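Local coordinates for protein PBP5 (Haemophilus influenzae, PDB 3A3J) that removes the terminal D-alanine from cell wall precursor peptides as a serine D-alanyl-D-alanine carboxypeptidase of the penicillin-binding protein family, at residues M122-Y125 with V126-G130. Sequence-based numbering, arbitrary orientation.
Sequences MNKY and VQQFG
Phe129 N reaches back to Tyr125 O at 2.8 Å, and Gln128 N to Lys124 O at 2.9 Å. A little earlier, Val126 N bonds to Met122 O over a longer 3.2 Å, while Gln127 N divides weak bonds between Asn123 O and Lys124 O. The backbone bonds of the end of helix 115-128 thus continue to Phe129, and the side chains fan out round it.

Tyr125 is flanked by two neighbours. With CG anti to the backbone N (chi1 179°) and an extended chain, Gln128 runs beside the tyrosine in the same direction, and its NE2 arrives at the ring edge, 3.5 Å from Tyr125 CD1, the amide plane turned 74° from that of the ring. Over one ring face sits CE of Lys124, displaced toward the rim; a bend at chi3 folds the lysine chain across. One turn on, the Phe129 ring sets a face against the backbone, with CG only 3.2 Å from Tyr125 O, the very carbonyl oxygen that its own N-H engages. On another side, Val126 CG2 lies 3.8 Å from Asn123 OD1, and Asn123 ND2 is hydrogen-bonded to Phe136 O.

Tyr125 and Phe129 both meet Tyr44 edge-to-face, and Met122 packs on Thr38, Met41 and Thr42, joining this helix to helix 38-51. The Met122 side chain lies about 7 Å from that of Lys39, the probable proton acceptor. Beyond Phe129, Gly130 turns to positive phi (80°), its N bonded to Gln127 O at 3.0 Å: a Schellman motif, the classic glycine-terminated helix end, here closing a helix of the penicillin-binding carboxypeptidase domain.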
# COMPACT_ATOMS: atom_id res chain seq x y z
N MET A 122 -0.73 -5.68 -14.64
CA MET A 122 0.03 -5.53 -13.44
C MET A 122 0.91 -4.34 -13.68
O MET A 122 1.10 -3.50 -12.80
CB MET A 122 0.94 -6.78 -13.14
CG MET A 122 0.16 -8.04 -12.68
SD MET A 122 1.32 -9.43 -12.61
CE MET A 122 2.01 -9.25 -10.92
N ASN A 123 1.49 -4.29 -14.89
CA ASN A 123 2.46 -3.22 -15.20
C ASN A 123 1.72 -1.92 -15.49
O ASN A 123 2.23 -0.89 -15.24
CB ASN A 123 3.44 -3.57 -16.29
CG ASN A 123 4.46 -4.62 -15.83
OD1 ASN A 123 4.88 -4.61 -14.68
ND2 ASN A 123 4.86 -5.53 -16.74
N LYS A 124 0.48 -2.01 -15.95
CA LYS A 124 -0.35 -0.83 -16.07
C LYS A 124 -0.31 -0.17 -14.68
O LYS A 124 0.00 1.01 -14.58
CB LYS A 124 -1.80 -1.15 -16.47
CG LYS A 124 -2.72 0.10 -16.64
CD LYS A 124 -4.23 -0.19 -16.84
CE LYS A 124 -4.92 -0.77 -15.66
NZ LYS A 124 -6.34 -1.22 -15.99
N TYR A 125 -0.64 -0.94 -13.62
CA TYR A 125 -0.85 -0.34 -12.28
C TYR A 125 0.48 0.16 -11.71
O TYR A 125 0.52 1.06 -10.90
CB TYR A 125 -1.51 -1.32 -11.37
CG TYR A 125 -2.98 -1.50 -11.65
CD1 TYR A 125 -3.86 -0.41 -11.66
CD2 TYR A 125 -3.49 -2.74 -11.94
CE1 TYR A 125 -5.19 -0.58 -11.89
CE2 TYR A 125 -4.82 -2.90 -12.21
CZ TYR A 125 -5.65 -1.83 -12.20
OH TYR A 125 -6.99 -2.03 -12.41
N VAL A 126 1.55 -0.44 -12.15
CA VAL A 126 2.88 -0.00 -11.76
C VAL A 126 3.02 1.49 -12.17
O VAL A 126 3.60 2.32 -11.41
CB VAL A 126 4.01 -0.90 -12.38
CG1 VAL A 126 5.40 -0.26 -12.25
CG2 VAL A 126 4.05 -2.33 -11.76
N GLN A 127 2.52 1.82 -13.38
CA GLN A 127 2.63 3.19 -13.97
C GLN A 127 1.66 4.04 -13.26
O GLN A 127 1.92 5.20 -12.88
CB GLN A 127 2.20 3.18 -15.47
CG GLN A 127 3.15 2.41 -16.29
CD GLN A 127 4.51 2.92 -15.95
OE1 GLN A 127 4.64 4.09 -15.65
NE2 GLN A 127 5.55 2.07 -16.01
N GLN A 128 0.48 3.50 -13.11
CA GLN A 128 -0.54 4.29 -12.56
C GLN A 128 -0.25 4.63 -11.07
O GLN A 128 -0.66 5.67 -10.61
CB GLN A 128 -1.81 3.53 -12.73
CG GLN A 128 -3.03 4.17 -12.20
CD GLN A 128 -4.15 3.22 -12.40
OE1 GLN A 128 -4.28 2.68 -13.50
NE2 GLN A 128 -4.93 2.95 -11.35
N PHE A 129 0.44 3.75 -10.32
CA PHE A 129 0.83 4.06 -8.91
C PHE A 129 2.02 5.00 -8.87
O PHE A 129 2.36 5.47 -7.79
CB PHE A 129 1.24 2.78 -8.10
CG PHE A 129 0.13 1.81 -7.86
CD1 PHE A 129 -1.16 2.15 -8.14
CD2 PHE A 129 0.38 0.56 -7.29
CE1 PHE A 129 -2.20 1.26 -7.89
CE2 PHE A 129 -0.64 -0.35 -7.01
CZ PHE A 129 -1.94 -0.03 -7.31
N GLY A 130 2.69 5.25 -10.00
CA GLY A 130 3.86 6.12 -9.97
C GLY A 130 5.19 5.55 -9.51
O GLY A 130 6.04 6.28 -8.97